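Local coordinates for protein transcriptional regulator (Rhodococcus sp., PDB 2O0Y) that probably binds DNA through an N-terminal helix-turn-helix domain and regulates transcription, with a C-terminal domain of the kind that binds effectors in IclR-family regulators, at residues V139-G143 with V144-L148; G199-E202 with L203-G207. All coordinates share one frame; numbering follows the deposited sequence.

Interaction 1 of 2, residues V139-G143 with V144-L148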
ATOM      1  N   VAL B 139       2.308  -4.409  26.797  1.00 34.54           N
ATOM      2  CA  VAL B 139       3.123  -5.195  25.869  1.00 34.72           C
ATOM      3  C   VAL B 139       2.339  -5.481  24.570  1.00 36.27           C
ATOM      4  O   VAL B 139       2.488  -6.572  23.976  1.00 37.26           O
ATOM      5  CB  VAL B 139       3.594  -6.509  26.544  1.00 36.51           C
ATOM      6  CG1 VAL B 139       2.422  -7.258  27.183  1.00 34.68           C
ATOM      7  CG2 VAL B 139       4.288  -7.391  25.564  1.00 38.71           C
ATOM      8  N   ILE B 140       1.551  -4.512  24.113  1.00 34.40           N
ATOM      9  CA  ILE B 140       0.801  -4.599  22.827  1.00 35.70           C
ATOM     10  C   ILE B 140       1.678  -4.991  21.628  1.00 34.79           C
ATOM     11  O   ILE B 140       2.698  -4.340  21.378  1.00 36.12           O
ATOM     12  CB  ILE B 140       0.114  -3.246  22.497  1.00 35.55           C
ATOM     13  CG1 ILE B 140      -0.976  -2.942  23.491  1.00 38.60           C
ATOM     14  CG2 ILE B 140      -0.651  -3.310  21.183  1.00 36.97           C
ATOM     15  CD1 ILE B 140      -2.350  -3.254  22.864  1.00 42.35           C
ATOM     16  N   PRO B 141       1.285  -6.030  20.866  1.00 34.89           N
ATOM     17  CA  PRO B 141       2.095  -6.402  19.712  1.00 34.15           C
ATOM     18  C   PRO B 141       2.136  -5.395  18.565  1.00 33.54           C
ATOM     19  O   PRO B 141       1.131  -4.719  18.286  1.00 33.80           O
ATOM     20  CB  PRO B 141       1.455  -7.704  19.230  1.00 34.00           C
ATOM     21  CG  PRO B 141       0.115  -7.702  19.763  1.00 35.57           C
ATOM     22  CD  PRO B 141       0.141  -6.943  21.048  1.00 34.56           C
ATOM     23  N   LEU B 142       3.295  -5.310  17.913  1.00 32.50           N
ATOM     24  CA  LEU B 142       3.501  -4.428  16.767  1.00 33.20           C
ATOM     25  C   LEU B 142       2.766  -4.916  15.529  1.00 32.86           C
ATOM     26  O   LEU B 142       2.708  -6.125  15.279  1.00 32.77           O
ATOM     27  CB  LEU B 142       4.999  -4.259  16.452  1.00 33.65           C
ATOM     28  CG  LEU B 142       5.647  -3.254  17.413  1.00 34.49           C
ATOM     29  CD1 LEU B 142       6.322  -3.956  18.539  1.00 42.53           C
ATOM     30  CD2 LEU B 142       6.617  -2.404  16.665  1.00 33.84           C
ATOM     31  N   GLY B 143       2.180  -3.992  14.767  1.00 31.92           N
ATOM     32  CA  GLY B 143       1.579  -4.359  13.488  1.00 32.45           C
ATOM     33  C   GLY B 143       0.294  -5.163  13.574  1.00 32.39           C
ATOM     34  O   GLY B 143      -0.178  -5.693  12.561  1.00 34.52           O
ATOM     35  N   VAL B 144      -0.297  -5.256  14.758  1.00 32.44           N
ATOM     36  CA  VAL B 144      -1.594  -5.942  14.918  1.00 31.21           C
ATOM     37  C   VAL B 144      -2.683  -4.856  15.032  1.00 31.25           C
ATOM     38  O   VAL B 144      -2.553  -3.980  15.874  1.00 31.15           O
ATOM     39  CB  VAL B 144      -1.543  -6.876  16.167  1.00 31.02           C
ATOM     40  CG1 VAL B 144      -2.930  -7.307  16.585  1.00 31.15           C
ATOM     41  CG2 VAL B 144      -0.658  -8.093  15.894  1.00 29.49           C
ATOM     42  N   PRO B 145      -3.725  -4.874  14.158  1.00 31.20           N
ATOM     43  CA  PRO B 145      -4.743  -3.829  14.260  1.00 32.19           C
ATOM     44  C   PRO B 145      -5.631  -4.005  15.492  1.00 32.69           C
ATOM     45  O   PRO B 145      -6.115  -5.113  15.752  1.00 31.57           O
ATOM     46  CB  PRO B 145      -5.599  -4.006  12.986  1.00 31.83           C
ATOM     47  CG  PRO B 145      -5.358  -5.385  12.535  1.00 33.67           C
ATOM     48  CD  PRO B 145      -3.995  -5.806  13.043  1.00 32.37           C
ATOM     49  N   TYR B 146      -5.819  -2.914  16.225  1.00 32.75           N
ATOM     50  CA  TYR B 146      -6.730  -2.850  17.360  1.00 33.52           C
ATOM     51  C   TYR B 146      -7.758  -1.753  17.088  1.00 33.72           C
ATOM     52  O   TYR B 146      -7.563  -0.902  16.212  1.00 32.09           O
ATOM     53  CB  TYR B 146      -5.999  -2.562  18.684  1.00 34.15           C
ATOM     54  CG  TYR B 146      -5.248  -3.742  19.271  1.00 35.64           C
ATOM     55  CD1 TYR B 146      -5.837  -4.570  20.233  1.00 38.20           C
ATOM     56  CD2 TYR B 146      -3.975  -4.051  18.838  1.00 36.12           C
ATOM     57  CE1 TYR B 146      -5.150  -5.663  20.754  1.00 37.75           C
ATOM     58  CE2 TYR B 146      -3.300  -5.135  19.328  1.00 36.41           C
ATOM     59  CZ  TYR B 146      -3.879  -5.930  20.292  1.00 37.83           C
ATOM     60  OH  TYR B 146      -3.173  -7.001  20.772  1.00 37.33           O
ATOM     61  N   PRO B 147      -8.882  -1.782  17.828  1.00 33.88           N
ATOM     62  CA  PRO B 147      -9.978  -0.862  17.521  1.00 33.43           C
ATOM     63  C   PRO B 147      -9.608   0.587  17.800  1.00 32.77           C
ATOM     64  O   PRO B 147      -8.618   0.849  18.501  1.00 31.71           O
ATOM     65  CB  PRO B 147     -11.105  -1.330  18.463  1.00 33.38           C
ATOM     66  CG  PRO B 147     -10.406  -2.045  19.568  1.00 34.77           C
ATOM     67  CD  PRO B 147      -9.220  -2.710  18.924  1.00 34.15           C
ATOM     68  N   LEU B 148     -10.378   1.516  17.233  1.00 30.48           N
ATOM     69  CA  LEU B 148     -10.132   2.953  17.499  1.00 30.33           C
ATOM     70  C   LEU B 148     -11.110   3.484  18.556  1.00 29.60           C
ATOM     71  O   LEU B 148     -11.006   4.633  18.950  1.00 29.77           O
ATOM     72  CB  LEU B 148     -10.326   3.793  16.222  1.00 29.20           C
ATOM     73  CG  LEU B 148      -9.278   3.809  15.107  1.00 28.99           C
ATOM     74  CD1 LEU B 148      -9.830   4.605  13.931  1.00 25.82           C
ATOM     75  CD2 LEU B 148      -7.975   4.405  15.637  1.00 28.58           C
TER
HETATM   76  O   HOH W   1      -0.454  -2.946  17.096  1.00 26.06           O

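Interaction 2 of 2, residues G199-E202 with L203-G207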
ATOM      1  N   GLY B 199      -8.999   2.409  31.966  1.00 33.10           N
ATOM      2  CA  GLY B 199      -9.917   1.270  31.982  1.00 33.30           C
ATOM      3  C   GLY B 199     -10.840   1.198  30.773  1.00 34.31           C
ATOM      4  O   GLY B 199     -11.881   0.554  30.819  1.00 32.95           O
ATOM      5  N   GLU B 200     -10.435   1.822  29.667  1.00 34.03           N
ATOM      6  CA  GLU B 200     -11.238   1.733  28.466  1.00 35.14           C
ATOM      7  C   GLU B 200     -10.939   0.465  27.705  1.00 35.51           C
ATOM      8  O   GLU B 200     -11.863  -0.259  27.375  1.00 35.68           O
ATOM      9  CB  GLU B 200     -11.038   2.960  27.573  1.00 35.13           C
ATOM     10  CG  GLU B 200     -11.817   4.149  28.059  1.00 34.48           C
ATOM     11  CD  GLU B 200     -11.834   5.292  27.049  1.00 36.35           C
ATOM     12  OE1 GLU B 200     -11.378   5.104  25.899  1.00 37.69           O
ATOM     13  OE2 GLU B 200     -12.295   6.381  27.419  1.00 35.78           O
ATOM     14  N   ARG B 201      -9.646   0.199  27.460  1.00 35.43           N
ATOM     15  CA  ARG B 201      -9.193  -0.970  26.724  1.00 35.96           C
ATOM     16  C   ARG B 201      -9.419  -2.258  27.511  1.00 36.41           C
ATOM     17  O   ARG B 201      -9.927  -3.258  26.979  1.00 36.87           O
ATOM     18  CB  ARG B 201      -7.696  -0.835  26.389  1.00 37.20           C
ATOM     19  CG  ARG B 201      -7.331   0.258  25.373  1.00 36.99           C
ATOM     20  CD  ARG B 201      -5.823   0.591  25.371  1.00 40.79           C
ATOM     21  NE  ARG B 201      -4.965  -0.492  25.867  1.00 47.06           N
ATOM     22  CZ  ARG B 201      -4.034  -0.340  26.813  1.00 53.48           C
ATOM     23  NH1 ARG B 201      -3.796   0.864  27.346  1.00 56.59           N
ATOM     24  NH2 ARG B 201      -3.302  -1.381  27.219  1.00 54.20           N
ATOM     25  N   GLU B 202      -9.021  -2.237  28.782  1.00 35.48           N
ATOM     26  CA  GLU B 202      -9.220  -3.367  29.683  1.00 34.38           C
ATOM     27  C   GLU B 202      -9.068  -2.861  31.108  1.00 32.79           C
ATOM     28  O   GLU B 202      -8.428  -1.826  31.334  1.00 32.50           O
ATOM     29  CB  GLU B 202      -8.196  -4.480  29.406  1.00 35.32           C
ATOM     30  CG  GLU B 202      -6.781  -4.143  29.800  1.00 35.63           C
ATOM     31  CD  GLU B 202      -5.770  -5.184  29.341  1.00 38.25           C
ATOM     32  OE1 GLU B 202      -5.865  -5.693  28.200  1.00 36.81           O
ATOM     33  OE2 GLU B 202      -4.839  -5.459  30.110  1.00 37.91           O
ATOM     34  N   LEU B 203      -9.645  -3.589  32.047  1.00 31.13           N
ATOM     35  CA  LEU B 203      -9.562  -3.228  33.448  1.00 30.61           C
ATOM     36  C   LEU B 203      -8.098  -3.243  33.857  1.00 29.73           C
ATOM     37  O   LEU B 203      -7.389  -4.165  33.494  1.00 28.55           O
ATOM     38  CB  LEU B 203     -10.337  -4.245  34.295  1.00 31.12           C
ATOM     39  CG  LEU B 203     -10.562  -3.985  35.790  1.00 32.20           C
ATOM     40  CD1 LEU B 203     -11.445  -2.766  36.065  1.00 32.86           C
ATOM     41  CD2 LEU B 203     -11.176  -5.210  36.471  1.00 31.84           C
ATOM     42  N   GLY B 204      -7.676  -2.230  34.615  1.00 29.08           N
ATOM     43  CA  GLY B 204      -6.322  -2.132  35.105  1.00 29.28           C
ATOM     44  C   GLY B 204      -5.361  -1.446  34.159  1.00 30.11           C
ATOM     45  O   GLY B 204      -4.196  -1.301  34.505  1.00 30.71           O
ATOM     46  N   SER B 205      -5.805  -1.036  32.964  1.00 29.57           N
ATOM     47  CA  SER B 205      -4.922  -0.319  32.026  1.00 31.14           C
ATOM     48  C   SER B 205      -5.305   1.148  31.880  1.00 30.99           C
ATOM     49  O   SER B 205      -6.468   1.516  32.123  1.00 32.41           O
ATOM     50  CB  SER B 205      -4.899  -0.986  30.655  1.00 32.20           C
ATOM     51  OG  SER B 205      -6.225  -1.036  30.144  1.00 39.16           O
ATOM     52  N   SER B 206      -4.322   1.996  31.568  1.00 29.63           N
ATOM     53  CA  SER B 206      -4.536   3.433  31.362  1.00 29.03           C
ATOM     54  C   SER B 206      -3.627   3.834  30.245  1.00 28.55           C
ATOM     55  O   SER B 206      -2.685   3.118  29.929  1.00 27.70           O
ATOM     56  CB  SER B 206      -4.186   4.304  32.591  1.00 28.93           C
ATOM     57  OG  SER B 206      -5.075   4.113  33.668  1.00 27.95           O
ATOM     58  N   GLY B 207      -3.895   4.989  29.658  1.00 27.14           N
ATOM     59  CA  GLY B 207      -3.107   5.417  28.508  1.00 25.75           C
ATOM     60  C   GLY B 207      -3.065   6.922  28.468  1.00 25.30           C
ATOM     61  O   GLY B 207      -4.046   7.591  28.827  1.00 26.02           O
TER

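Interaction 1 of 2, residues V139-G143 with V144-L148
A type II beta turn from P141 to V144, in the loop leading to the edge strand 146-147, brings Y146 back over I140 and P141. The chief apolar contact is a CH-pi interaction: CD1 of I140 sits over one face of the Y146 ring, 4.1 Å from its centroid and 14° off the normal. The CG2 branch of I140, which a chi1 of -67° sets anti to the backbone N, lies 3.7 Å from CE2 of Y146. Branching at CB lets isoleucine set CG2 and the end of its CG1 arm, CD1, against the same ring. P141 crosses the tyrosine at about a right angle, with its CD 3.3 Å from the Y146 OH, and its CG also packs on CG2 of V144 at 4.0 Å. P141 opens the turn, L142 follows, and G143 takes the third position, whose positive phi (72°) suits glycine. Inside the bend a water donates to P141 O (2.7 Å) and to V144 O (2.6 Å), tying the two ends together. Backbone hydrogen bonds pair G143 with V126 and Y146 with R124, on strand 123-130. The arrangement is that of a water-bridged type II turn entering an edge strand of an antiparallel sheet.

Interaction 2 of 2, residues G199-E202 with L203-G207
The guanidinium group of R201 lies with one face over S205, whose OG stands 4.0 Å above the plane near its centre, while S206 O lies at its edge, in plane, 3.6 Å from NH1. A bend at chi3 (24°) brings the flat end of the arginine over S205, and the short serine side chain lies under the guanidinium face. S205 is the polar centre of the loop. Its OG, placed between the backbone N and the carbonyl carbon, donates to E202 O at 2.6 Å. The same oxygen accepts from S205 N at 3.2 Å, the bond that closes the type II turn from E202 to S205. Both donors reach it from one face of the carbonyl plane, and this double grip ties the serine hydroxyl to the turn. CG of E202 packs beside the hydroxyl, 3.2 Å from S205 OG. G204 takes the third position with positive phi (87°), a backbone shape that glycine adopts readily. Farther back, G199 N donates to S205 O at 2.7 Å, and G199 also has positive phi. From the loop, E200 OE1 reaches out to a salt bridge with K155 and also accepts from G151 N. Together these bonds make a beta-hairpin whose loop runs from strand 195-198 and ends in a type II turn at the start of the antiparallel strand 205-213.

Overall arrangement
Both interactions are turns that feed the same six-stranded antiparallel sheet, within the range of the IclR C-terminal family, a GAF-clan domain. Interaction 1 comes first along the chain and leads into strand 146-147, one outermost strand within this chain; interaction 2 follows later, joining the other outermost strand, 195-198, to its neighbour 205-213. Although these edge strands stand at opposite ends of the sheet order, the contact centres are only 14 Å apart, with nearest atoms about 5 Å apart and no touch. They also lie on the same side of the chain's centre. Separate glycine-containing type II turns thus shape two connections of the probable effector-binding domain.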